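Long-range contacts in predicted protease of the collagenase family (Methanopyrus kandleri, PDB 5D88), which probably acts as a peptidase of the U32 family and binds zinc: residues F86-G90 and R204-H209; G52-L56 and V139-A143; V46-E50 and P61-V66; V115-A121 and L135-S140; P123-E127 and F154-A159. All coordinates share one frame; numbering follows the deposited sequence.

Contact 1 (F86-G90 and R204-H209). With ZN (zinc ion), chain B; ACT (acetate ion), chain C.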
# COMPACT_ATOMS: atom_id res chain seq x y z
N PHE A 86 6.21 8.21 -4.30
CA PHE A 86 5.98 6.81 -4.61
C PHE A 86 5.77 5.98 -3.34
O PHE A 86 6.42 6.20 -2.31
CB PHE A 86 7.15 6.23 -5.42
CG PHE A 86 8.48 6.27 -4.73
CD1 PHE A 86 8.84 5.27 -3.85
CD2 PHE A 86 9.38 7.28 -5.02
CE1 PHE A 86 10.06 5.27 -3.25
CE2 PHE A 86 10.63 7.30 -4.43
CZ PHE A 86 10.97 6.30 -3.54
N THR A 87 4.86 5.01 -3.44
CA THR A 87 4.60 4.09 -2.34
C THR A 87 5.29 2.76 -2.52
O THR A 87 5.22 1.90 -1.63
CB THR A 87 3.09 3.90 -2.16
OG1 THR A 87 2.47 3.54 -3.41
CG2 THR A 87 2.49 5.19 -1.62
N CYS A 88 5.97 2.56 -3.66
CA CYS A 88 6.71 1.34 -3.95
C CYS A 88 7.82 1.68 -4.93
O CYS A 88 7.59 2.40 -5.90
CB CYS A 88 5.81 0.25 -4.53
SG CYS A 88 6.65 -1.36 -4.62
N ALA A 89 9.02 1.18 -4.64
CA ALA A 89 10.16 1.27 -5.56
C ALA A 89 10.63 -0.12 -5.99
O ALA A 89 11.78 -0.28 -6.43
CB ALA A 89 11.29 2.06 -4.91
N GLY A 90 9.76 -1.11 -5.89
CA GLY A 90 10.13 -2.45 -6.30
C GLY A 90 11.25 -2.96 -5.43
O GLY A 90 11.26 -2.74 -4.22
N ARG A 204 -2.22 3.66 -6.62
CA ARG A 204 -1.05 4.49 -6.36
C ARG A 204 0.24 3.70 -6.47
O ARG A 204 1.25 4.25 -6.93
CB ARG A 204 -1.17 5.14 -5.00
CG ARG A 204 -2.27 6.16 -4.91
CD ARG A 204 -2.13 6.79 -3.60
NE ARG A 204 -3.04 7.89 -3.40
CZ ARG A 204 -3.68 8.10 -2.25
NH1 ARG A 204 -3.52 7.27 -1.22
NH2 ARG A 204 -4.46 9.14 -2.14
N ASN A 205 0.24 2.42 -6.09
CA ASN A 205 1.40 1.57 -6.35
C ASN A 205 1.67 1.51 -7.84
O ASN A 205 2.83 1.59 -8.28
CB ASN A 205 1.16 0.16 -5.80
CG ASN A 205 1.36 0.04 -4.29
OD1 ASN A 205 1.92 0.91 -3.61
ND2 ASN A 205 0.93 -1.11 -3.76
N LEU A 206 0.62 1.34 -8.65
CA LEU A 206 0.77 1.27 -10.09
C LEU A 206 1.38 2.55 -10.65
O LEU A 206 2.33 2.51 -11.42
CB LEU A 206 -0.58 1.01 -10.76
CG LEU A 206 -0.57 0.92 -12.29
CD1 LEU A 206 0.21 -0.28 -12.78
CD2 LEU A 206 -2.03 0.92 -12.81
N PHE A 207 0.82 3.71 -10.28
CA PHE A 207 1.38 4.95 -10.82
C PHE A 207 2.80 5.20 -10.31
O PHE A 207 3.60 5.83 -11.00
CB PHE A 207 0.47 6.13 -10.50
CG PHE A 207 -0.61 6.33 -11.49
CD1 PHE A 207 -1.69 5.47 -11.53
CD2 PHE A 207 -0.55 7.38 -12.40
CE1 PHE A 207 -2.72 5.66 -12.45
CE2 PHE A 207 -1.58 7.58 -13.34
CZ PHE A 207 -2.66 6.71 -13.37
N SER A 208 3.13 4.76 -9.09
CA SER A 208 4.48 4.90 -8.56
C SER A 208 5.49 4.30 -9.51
O SER A 208 6.59 4.83 -9.68
CB SER A 208 4.61 4.21 -7.19
OG SER A 208 3.83 4.83 -6.17
N HIS A 209 5.14 3.15 -10.09
CA HIS A 209 6.02 2.47 -11.03
C HIS A 209 5.95 3.09 -12.42
O HIS A 209 6.97 3.27 -13.08
CB HIS A 209 5.62 1.00 -11.11
CG HIS A 209 6.12 0.17 -9.98
ND1 HIS A 209 7.37 -0.40 -9.98
CD2 HIS A 209 5.53 -0.22 -8.84
CE1 HIS A 209 7.54 -1.10 -8.86
NE2 HIS A 209 6.42 -1.01 -8.16
ZN ZN B . 5.81 -2.15 -6.58
C ACT C . -4.45 11.47 -4.99
O ACT C . -4.78 11.55 -3.78
OXT ACT C . -3.66 10.54 -5.28
CH3 ACT C . -5.00 12.40 -6.03
O HOH W 1 8.69 3.71 -8.09

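Contact 2 (G52-L56 and V139-A143). With ACT (acetate ion), chain C.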
# COMPACT_ATOMS: atom_id res chain seq x y z
N GLY A 52 9.40 8.84 -9.38
CA GLY A 52 8.32 8.08 -8.78
C GLY A 52 7.34 8.94 -7.99
O GLY A 52 7.69 9.53 -6.97
N VAL A 53 6.11 9.00 -8.50
CA VAL A 53 5.02 9.77 -7.92
C VAL A 53 3.81 8.84 -7.77
O VAL A 53 3.41 8.18 -8.74
CB VAL A 53 4.66 10.99 -8.80
CG1 VAL A 53 3.50 11.76 -8.16
CG2 VAL A 53 5.89 11.90 -8.96
N ALA A 54 3.26 8.77 -6.56
CA ALA A 54 2.05 8.00 -6.28
C ALA A 54 0.77 8.82 -6.39
O ALA A 54 -0.30 8.26 -6.65
CB ALA A 54 2.12 7.38 -4.88
N THR A 55 0.85 10.12 -6.14
CA THR A 55 -0.33 10.97 -6.27
C THR A 55 -0.86 10.86 -7.70
O THR A 55 -0.09 10.86 -8.66
CB THR A 55 0.04 12.41 -5.92
OG1 THR A 55 0.28 12.51 -4.50
CG2 THR A 55 -1.07 13.37 -6.24
N LEU A 56 -2.18 10.73 -7.81
CA LEU A 56 -2.86 10.46 -9.08
C LEU A 56 -3.24 11.79 -9.74
O LEU A 56 -4.16 12.49 -9.27
CB LEU A 56 -4.09 9.59 -8.86
CG LEU A 56 -3.87 8.24 -8.17
CD1 LEU A 56 -5.16 7.47 -7.97
CD2 LEU A 56 -2.86 7.38 -8.93
N VAL A 139 5.84 14.33 4.80
CA VAL A 139 5.21 13.05 4.53
C VAL A 139 3.93 13.29 3.73
O VAL A 139 3.02 14.00 4.18
CB VAL A 139 4.90 12.29 5.82
CG1 VAL A 139 4.19 10.98 5.50
CG2 VAL A 139 6.19 12.03 6.60
N SER A 140 3.87 12.68 2.56
CA SER A 140 2.73 12.81 1.67
C SER A 140 1.48 12.17 2.26
O SER A 140 1.55 11.21 3.01
CB SER A 140 3.04 12.13 0.33
OG SER A 140 1.99 12.37 -0.62
N HIS A 141 0.32 12.69 1.84
CA HIS A 141 -0.93 12.02 2.14
C HIS A 141 -0.98 10.61 1.57
O HIS A 141 -1.77 9.79 2.04
CB HIS A 141 -2.10 12.86 1.61
CG HIS A 141 -2.28 12.77 0.13
ND1 HIS A 141 -1.49 13.47 -0.75
CD2 HIS A 141 -3.14 12.04 -0.61
CE1 HIS A 141 -1.84 13.15 -1.99
NE2 HIS A 141 -2.85 12.30 -1.93
N THR A 142 -0.14 10.27 0.57
CA THR A 142 -0.18 8.90 0.05
C THR A 142 0.39 7.88 1.03
O THR A 142 0.24 6.67 0.80
CB THR A 142 0.56 8.79 -1.27
OG1 THR A 142 1.93 9.16 -1.05
CG2 THR A 142 -0.09 9.71 -2.33
N ALA A 143 1.05 8.32 2.10
CA ALA A 143 1.47 7.41 3.15
C ALA A 143 0.33 7.02 4.09
O ALA A 143 0.52 6.15 4.95
CB ALA A 143 2.61 8.03 3.95
C ACT C . -4.45 11.47 -4.99
O ACT C . -4.78 11.55 -3.78
OXT ACT C . -3.66 10.54 -5.28
CH3 ACT C . -5.00 12.40 -6.03

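Contact 3 (V46-E50 and P61-V66)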
# COMPACT_ATOMS: atom_id res chain seq x y z
N VAL A 46 5.85 20.36 -7.01
CA VAL A 46 6.04 19.98 -8.40
C VAL A 46 6.41 18.50 -8.46
O VAL A 46 7.37 18.07 -7.80
CB VAL A 46 7.09 20.86 -9.10
CG1 VAL A 46 8.42 20.79 -8.41
CG2 VAL A 46 7.24 20.48 -10.55
N PRO A 47 5.68 17.68 -9.21
CA PRO A 47 6.02 16.26 -9.33
C PRO A 47 7.34 16.08 -10.05
O PRO A 47 7.53 16.62 -11.14
CB PRO A 47 4.87 15.67 -10.17
CG PRO A 47 3.83 16.68 -10.16
CD PRO A 47 4.48 18.01 -10.00
N VAL A 48 8.23 15.28 -9.45
CA VAL A 48 9.47 14.92 -10.14
C VAL A 48 9.24 13.52 -10.69
O VAL A 48 9.69 12.51 -10.14
CB VAL A 48 10.71 15.05 -9.24
CG1 VAL A 48 11.02 16.54 -9.03
CG2 VAL A 48 10.54 14.35 -7.90
N THR A 49 8.53 13.49 -11.81
CA THR A 49 7.89 12.30 -12.34
C THR A 49 8.82 11.10 -12.42
O THR A 49 8.47 10.00 -11.97
CB THR A 49 7.33 12.65 -13.70
OG1 THR A 49 6.54 13.84 -13.55
CG2 THR A 49 6.50 11.51 -14.24
N GLU A 50 9.98 11.28 -13.05
CA GLU A 50 10.82 10.14 -13.36
C GLU A 50 11.45 9.51 -12.11
O GLU A 50 12.04 8.45 -12.22
CB GLU A 50 11.91 10.55 -14.36
CG GLU A 50 13.01 11.43 -13.80
CD GLU A 50 14.25 11.48 -14.69
OE1 GLU A 50 14.99 10.48 -14.79
OE2 GLU A 50 14.52 12.53 -15.29
N PRO A 61 4.80 16.22 -15.35
CA PRO A 61 5.75 16.96 -16.18
C PRO A 61 7.00 16.15 -16.45
O PRO A 61 7.47 15.41 -15.58
CB PRO A 61 6.08 18.19 -15.34
CG PRO A 61 5.83 17.77 -13.94
CD PRO A 61 4.69 16.79 -14.00
N GLU A 62 7.54 16.31 -17.66
CA GLU A 62 8.84 15.76 -18.01
C GLU A 62 9.94 16.55 -17.31
O GLU A 62 9.73 17.66 -16.83
CB GLU A 62 9.08 15.80 -19.52
CG GLU A 62 7.91 15.27 -20.33
CD GLU A 62 8.28 14.11 -21.20
OE1 GLU A 62 9.42 14.08 -21.71
OE2 GLU A 62 7.41 13.23 -21.39
N THR A 63 11.14 15.96 -17.28
CA THR A 63 12.21 16.57 -16.50
C THR A 63 12.51 17.99 -16.99
O THR A 63 12.73 18.88 -16.17
CB THR A 63 13.43 15.68 -16.54
OG1 THR A 63 13.06 14.43 -15.95
CG2 THR A 63 14.57 16.29 -15.75
N TYR A 64 12.50 18.23 -18.30
CA TYR A 64 12.83 19.59 -18.75
C TYR A 64 11.77 20.58 -18.31
O TYR A 64 12.08 21.75 -18.05
CB TYR A 64 13.03 19.65 -20.27
CG TYR A 64 11.74 19.70 -21.05
CD1 TYR A 64 11.13 20.92 -21.33
CD2 TYR A 64 11.12 18.53 -21.48
CE1 TYR A 64 9.94 20.98 -22.03
CE2 TYR A 64 9.92 18.58 -22.18
CZ TYR A 64 9.34 19.81 -22.46
OH TYR A 64 8.15 19.87 -23.15
N GLU A 65 10.52 20.13 -18.17
CA GLU A 65 9.46 21.00 -17.68
C GLU A 65 9.63 21.32 -16.20
O GLU A 65 9.41 22.45 -15.77
CB GLU A 65 8.10 20.36 -17.86
CG GLU A 65 7.68 20.08 -19.26
CD GLU A 65 6.30 19.46 -19.26
OE1 GLU A 65 5.32 20.21 -19.08
OE2 GLU A 65 6.21 18.21 -19.39
N VAL A 66 9.97 20.30 -15.41
CA VAL A 66 10.22 20.51 -13.98
C VAL A 66 11.24 21.63 -13.78
O VAL A 66 11.06 22.52 -12.94
CB VAL A 66 10.68 19.20 -13.34
CG1 VAL A 66 11.15 19.42 -11.90
CG2 VAL A 66 9.55 18.20 -13.39
O HOH W 2 10.47 14.04 -14.39

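Contact 4 (V115-A121 and L135-S140)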
# COMPACT_ATOMS: atom_id res chain seq x y z
N VAL A 115 15.53 22.43 -4.58
CA VAL A 115 14.24 22.56 -3.92
C VAL A 115 14.43 22.83 -2.43
O VAL A 115 15.50 22.59 -1.84
CB VAL A 115 13.34 21.33 -4.14
CG1 VAL A 115 13.12 21.09 -5.63
CG2 VAL A 115 13.91 20.07 -3.46
N ASP A 116 13.39 23.40 -1.83
CA ASP A 116 13.36 23.68 -0.40
C ASP A 116 12.94 22.49 0.44
O ASP A 116 13.27 22.43 1.63
CB ASP A 116 12.42 24.85 -0.14
CG ASP A 116 12.83 26.11 -0.89
OD1 ASP A 116 13.90 26.66 -0.54
OD2 ASP A 116 12.11 26.54 -1.82
N GLY A 117 12.19 21.56 -0.15
CA GLY A 117 11.72 20.40 0.57
C GLY A 117 11.29 19.33 -0.40
O GLY A 117 11.24 19.53 -1.63
N VAL A 118 10.95 18.17 0.16
CA VAL A 118 10.57 16.99 -0.61
C VAL A 118 9.39 16.34 0.08
O VAL A 118 9.40 16.15 1.30
CB VAL A 118 11.73 15.97 -0.77
CG1 VAL A 118 11.36 14.97 -1.85
CG2 VAL A 118 13.03 16.65 -1.12
N VAL A 119 8.37 16.00 -0.71
CA VAL A 119 7.16 15.34 -0.25
C VAL A 119 7.28 13.87 -0.64
O VAL A 119 7.28 13.54 -1.83
CB VAL A 119 5.90 15.98 -0.85
CG1 VAL A 119 4.65 15.32 -0.29
CG2 VAL A 119 5.88 17.51 -0.61
N VAL A 120 7.38 13.00 0.36
CA VAL A 120 7.66 11.58 0.14
C VAL A 120 6.68 10.76 0.97
O VAL A 120 6.10 11.23 1.94
CB VAL A 120 9.11 11.22 0.52
CG1 VAL A 120 10.08 12.05 -0.30
CG2 VAL A 120 9.37 11.43 2.02
N ALA A 121 6.55 9.49 0.60
CA ALA A 121 5.81 8.52 1.38
C ALA A 121 6.67 7.44 2.02
O ALA A 121 6.37 6.99 3.12
CB ALA A 121 4.77 7.84 0.51
N LEU A 135 16.82 19.59 3.86
CA LEU A 135 15.58 19.93 3.18
C LEU A 135 14.42 19.71 4.14
O LEU A 135 14.51 18.90 5.07
CB LEU A 135 15.40 19.05 1.94
CG LEU A 135 16.51 19.09 0.90
CD1 LEU A 135 16.36 18.02 -0.17
CD2 LEU A 135 16.51 20.45 0.27
N THR A 136 13.30 20.40 3.89
CA THR A 136 12.07 20.11 4.60
C THR A 136 11.57 18.73 4.19
O THR A 136 11.38 18.47 3.00
CB THR A 136 10.98 21.15 4.29
OG1 THR A 136 11.48 22.47 4.52
CG2 THR A 136 9.76 20.94 5.18
N VAL A 137 11.33 17.86 5.16
CA VAL A 137 10.87 16.50 4.90
C VAL A 137 9.37 16.45 5.18
O VAL A 137 8.95 16.54 6.34
CB VAL A 137 11.63 15.47 5.74
CG1 VAL A 137 11.17 14.06 5.40
CG2 VAL A 137 13.12 15.60 5.52
N VAL A 138 8.58 16.31 4.12
CA VAL A 138 7.12 16.31 4.19
C VAL A 138 6.63 14.90 3.89
O VAL A 138 6.95 14.34 2.83
CB VAL A 138 6.50 17.30 3.19
CG1 VAL A 138 4.98 17.32 3.32
CG2 VAL A 138 7.07 18.68 3.36
N VAL A 139 5.84 14.33 4.80
CA VAL A 139 5.21 13.05 4.53
C VAL A 139 3.93 13.29 3.73
O VAL A 139 3.02 14.00 4.18
CB VAL A 139 4.90 12.29 5.82
CG1 VAL A 139 4.19 10.98 5.50
CG2 VAL A 139 6.19 12.03 6.60
N SER A 140 3.87 12.68 2.56
CA SER A 140 2.73 12.81 1.67
C SER A 140 1.48 12.17 2.26
O SER A 140 1.55 11.21 3.01
CB SER A 140 3.04 12.13 0.33
OG SER A 140 1.99 12.37 -0.62

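Contact 5 (P123-E127 and F154-A159)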
# COMPACT_ATOMS: atom_id res chain seq x y z
N PRO A 123 8.98 5.42 4.14
CA PRO A 123 9.69 5.67 5.40
C PRO A 123 11.20 5.66 5.28
O PRO A 123 11.92 6.36 6.01
CB PRO A 123 9.22 4.51 6.29
CG PRO A 123 8.02 3.98 5.70
CD PRO A 123 8.01 4.31 4.25
N TYR A 124 11.73 4.84 4.38
CA TYR A 124 13.17 4.80 4.23
C TYR A 124 13.69 6.12 3.66
O TYR A 124 14.75 6.61 4.07
CB TYR A 124 13.54 3.61 3.34
CG TYR A 124 15.00 3.40 3.08
CD1 TYR A 124 15.93 3.41 4.11
CD2 TYR A 124 15.44 3.13 1.80
CE1 TYR A 124 17.27 3.15 3.84
CE2 TYR A 124 16.77 2.89 1.53
CZ TYR A 124 17.68 2.90 2.55
OH TYR A 124 19.00 2.67 2.27
N LEU A 125 12.96 6.71 2.70
CA LEU A 125 13.34 8.01 2.16
C LEU A 125 13.26 9.09 3.22
O LEU A 125 14.09 10.01 3.24
CB LEU A 125 12.47 8.39 0.98
CG LEU A 125 13.05 8.07 -0.37
CD1 LEU A 125 13.29 6.55 -0.47
CD2 LEU A 125 12.10 8.59 -1.41
N VAL A 126 12.22 9.05 4.07
CA VAL A 126 12.13 10.01 5.17
C VAL A 126 13.41 9.98 5.98
O VAL A 126 14.00 11.01 6.31
CB VAL A 126 10.90 9.69 6.06
CG1 VAL A 126 10.89 10.56 7.31
CG2 VAL A 126 9.59 9.88 5.28
N GLU A 127 13.84 8.77 6.33
CA GLU A 127 15.00 8.62 7.20
C GLU A 127 16.27 9.13 6.52
O GLU A 127 17.08 9.85 7.14
CB GLU A 127 15.13 7.15 7.59
CG GLU A 127 16.02 6.85 8.75
CD GLU A 127 15.90 5.40 9.17
OE1 GLU A 127 15.88 4.51 8.28
OE2 GLU A 127 15.79 5.15 10.38
N PHE A 154 6.51 8.34 11.94
CA PHE A 154 7.10 9.16 10.88
C PHE A 154 7.89 10.33 11.45
O PHE A 154 8.95 10.69 10.91
CB PHE A 154 6.02 9.64 9.91
CG PHE A 154 5.75 8.70 8.78
CD1 PHE A 154 6.60 8.63 7.68
CD2 PHE A 154 4.66 7.86 8.81
CE1 PHE A 154 6.33 7.77 6.63
CE2 PHE A 154 4.40 7.00 7.78
CZ PHE A 154 5.24 6.95 6.69
N GLU A 155 7.44 10.90 12.56
CA GLU A 155 8.21 11.94 13.23
C GLU A 155 9.56 11.40 13.69
O GLU A 155 10.61 12.03 13.48
CB GLU A 155 7.43 12.49 14.42
CG GLU A 155 8.21 13.53 15.23
CD GLU A 155 7.40 14.10 16.40
OE1 GLU A 155 7.03 13.34 17.31
OE2 GLU A 155 7.14 15.32 16.38
N ARG A 156 9.55 10.21 14.30
CA ARG A 156 10.78 9.61 14.80
C ARG A 156 11.76 9.34 13.67
O ARG A 156 12.98 9.48 13.85
CB ARG A 156 10.45 8.32 15.55
CG ARG A 156 11.65 7.72 16.29
CD ARG A 156 11.31 6.46 17.09
NE ARG A 156 10.49 5.52 16.33
CZ ARG A 156 10.96 4.68 15.41
NH1 ARG A 156 12.26 4.65 15.12
NH2 ARG A 156 10.13 3.88 14.77
N LEU A 157 11.26 9.00 12.48
CA LEU A 157 12.13 8.78 11.33
C LEU A 157 12.68 10.07 10.76
O LEU A 157 13.66 10.01 10.00
CB LEU A 157 11.38 8.03 10.23
CG LEU A 157 11.01 6.58 10.50
CD1 LEU A 157 10.08 6.14 9.38
CD2 LEU A 157 12.23 5.66 10.59
N GLY A 158 12.09 11.22 11.10
CA GLY A 158 12.65 12.50 10.72
C GLY A 158 11.72 13.44 9.96
O GLY A 158 12.18 14.44 9.41
N ALA A 159 10.43 13.15 9.92
CA ALA A 159 9.53 14.07 9.24
C ALA A 159 9.51 15.42 9.92
O ALA A 159 9.53 15.52 11.15
CB ALA A 159 8.11 13.50 9.19

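Contact 1 (F86-G90 and R204-H209)
Cys88 and His209 meet at a zinc ion in a TIM-barrel protein, where the loop after strand 79-83 packs on helix 200-213. Cys88 SG binds the zinc at 2.3 Å and His209 NE2 binds it at 2.0 Å. Cys88 and His209 of the second subunit complete the four ligands, so the metal lies between two copies of the protein. A chi1 of -170° swings the Cys88 sulfur away from its own N and onto the metal, beside the imidazole. Gly90 N also donates to this sulfur. At the other ring nitrogen, His209 ND1 is hydrogen-bonded to Glu213 OE2, a second-shell carboxylate that helps fix the ring's rotation. Thr87 is gripped twice by the helix. Its OG1 donates to Asn205 OD1 at 2.7 Å, and its backbone N donates to Ser208 OG at 2.9 Å. The side chains of Thr87 and Asn205 cross at about a right angle. Asn205 ND2 donates to Thr87 O of the second subunit. Ser208 OG donates in turn to Arg204 O, which also accepts from Ser208 N on the opposite face of its carbonyl plane. One water bridges the segments, donating to Cys88 O at 2.8 Å and to Ser208 O at 2.9 Å.

Contact 2 (G52-L56 and V139-A143)
Thr55 meets His141 and Thr142 through its hydroxyl, and both meetings are at about a right angle between side chains. From CB the chain forks. The CB atom itself lies 4.2 Å from OXT of a bound acetate. The methyl branch, CG2, is anti to the backbone N and runs beside the acetate, near its OXT and CH3. The hydroxyl branch goes to the other segment. Thr55 OG1 is 3.3 Å from His141 CE1, set obliquely to the imidazole, and 3.6 Å from Thr142 CG2. Its hydrogen-bond partner is Asp85, whose OD2 is shared with Ser140 OG. These residues sit on two loops of the TIM barrel, one after strand 43-47 and one after strand 136-139. The loops come together at the end of the barrel where the strands finish, and Asp85 from a third loop ties them to each other. Ser140 OG also accepts from Thr142 N, an ST turn with an almost straight bond (177°) that starts the 3-10 turn 141-143. Thr142 CG2 lies over one face of the His141 ring, offset toward the rim, and it touches Ala54 CB at 4.1 Å. The acetate, probably from the crystallisation liquor, bridges the two loops. His141 NE2 donates to its O atom at 2.8 Å, with the acetate at the edge of the ring and in its plane. Leu56 N donates to its OXT at 2.9 Å. Ile193 N and Arg204 NH2 hold the same ion.

Contact 3 (V46-E50 and P61-V66)
Thr49 and Glu50 meet Pro61 and Thr63 through hydroxyls, a carbonyl and a carboxylate. Thr49 OG1 donates to Pro61 O at 2.7 Å, with the donor tilted 22° from the carbonyl plane. Its chi1 of -52° sets OG1 beside the backbone N, where it meets Pro61 O. Thr63 OG1 donates to Glu50 OE2, modelled at 2.5 Å, shorter than usual, so the exact length is uncertain. A water joins both pairs: it accepts from Glu50 N at 3.1 Å, donates to Thr63 OG1 at 3.0 Å and gives a weak bond to Pro61 O. Thr63 OG1 is therefore both donor and acceptor. Glu62 N, at the N-cap position of helix 63-75, donates to Glu65 OE2, while Glu65 OE1 forms a salt bridge with Arg59. The apolar part lies deeper. Val66 CG2 rests on Pro47 O at 3.4 Å and Val66 CG1 packs on Val46 CG2 at 4.3 Å, and the rings of Pro47 and Pro61 cross at about a right angle. This seats the first turn of helix 63-75 on the end of strand 43-47, within a beta-alpha-beta unit of the barrel. The contact thus pairs a buried valine and proline core with a more exposed polar edge, where hydrogen bonds and a water hold the start of the helix.

Contact 4 (V115-A121 and L135-S140)
Strands 117-120 and 136-139 run parallel, with their axes 4.7 Å apart and 20° between their directions. They are neighbours in the closed eight-stranded TIM barrel, and helix 123-132 joins them as a beta-alpha-beta crossover. Five backbone bonds link the segments, from Thr136 N to Asp116 O at one end to Ser140 N to Val120 O, 2.7 Å, at the other. In the middle, Val118 N and Val120 N donate to Thr136 O and Val138 O, and Val138 N donates to Val118 O. Gly117 pairs with Thr136 at a CA to CA distance of only 4.1 Å, a close approach that its missing side chain allows. Val119 and Val138 lie on one face of the sheet. Val119 CG2 stands beside its backbone N and meets Val138 CB at 3.9 Å. Val118, Val120, Val137 and Val139 lie on the other face; Leu129 of the crossover helix touches the first three. Leu135 stands just before its strand and reaches back across the pair. Its CD1 meets Val118 CG2 at 3.7 Å, while CD2 comes to Val115 O at 3.2 Å. At the far end, the chi1 of Val119 (-177°) carries CG1 away from its own N, and this methyl rests on Ser140 CB at 3.6 Å.

Contact 5 (P123-E127 and F154-A159)
The Phe154 ring meets Val126 CG2 at its edge, near the ring plane, with CD1 the nearest ring atom at 4.0 Å. Pro123 CA lies oblique to the same ring, close to CE1. Pro123 CG comes to Phe154 CZ at 4.2 Å, and the two side chains pass at a slant. Val126 and the phenyl group cross at about a right angle. The other methyl of Val126, CG1, opposite the backbone N (chi1 173°), touches Leu157 CB at 3.9 Å and Ala159 N at 3.7 Å. Leu157 divides its two methyls between neighbours. CD1 packs on Pro123 CB at 3.6 Å, and CD2 lies against Glu127 OE2, also at 3.6 Å. The backbones come close at the same place, where Glu127 CA makes a CH...O contact with Leu157 O at 3.4 Å. Helix 148-157 ends here in a Schellman motif. Gly158 has positive phi, and Gly158 N and Ala159 N turn back to bond to the last turn. The contact joins the start of helix 123-132 to the end of helix 148-157, two neighbouring outer helices of the TIM barrel. Phe202 of the second subunit packs on Pro123, and Met228 of that subunit on Leu157 and Glu127. The meeting is largely apolar: carbon-carbon packing and one CH...O contact join the helices, and the partly exposed Glu127 lays its carboxylate against a leucine methyl.

In the fold
Contacts 1 and 2 lie at the end of the barrel where the strands finish, with centres 9 Å apart. Ser208 OG touches Ala54 CB at 3.3 Å, and one acetate is bound by both. The zinc belongs to contact 1; the side chain of Ala54 in contact 2 is about 10 Å from it. Contact 4 is part of the barrel wall and shares Val139 and Ser140 with contact 2. Contact 5 covers that wall from outside: Val139 CG2 meets Phe154 CD1 at 3.6 Å, and Val120 CG2 meets Val126 CG2 at 3.6 Å. Contact 3 lies on an earlier unit and touches contact 2 through Val53. Its centre is about 24 Å from that of contact 5. The second subunit reaches contacts 1, 2, 4 and 5.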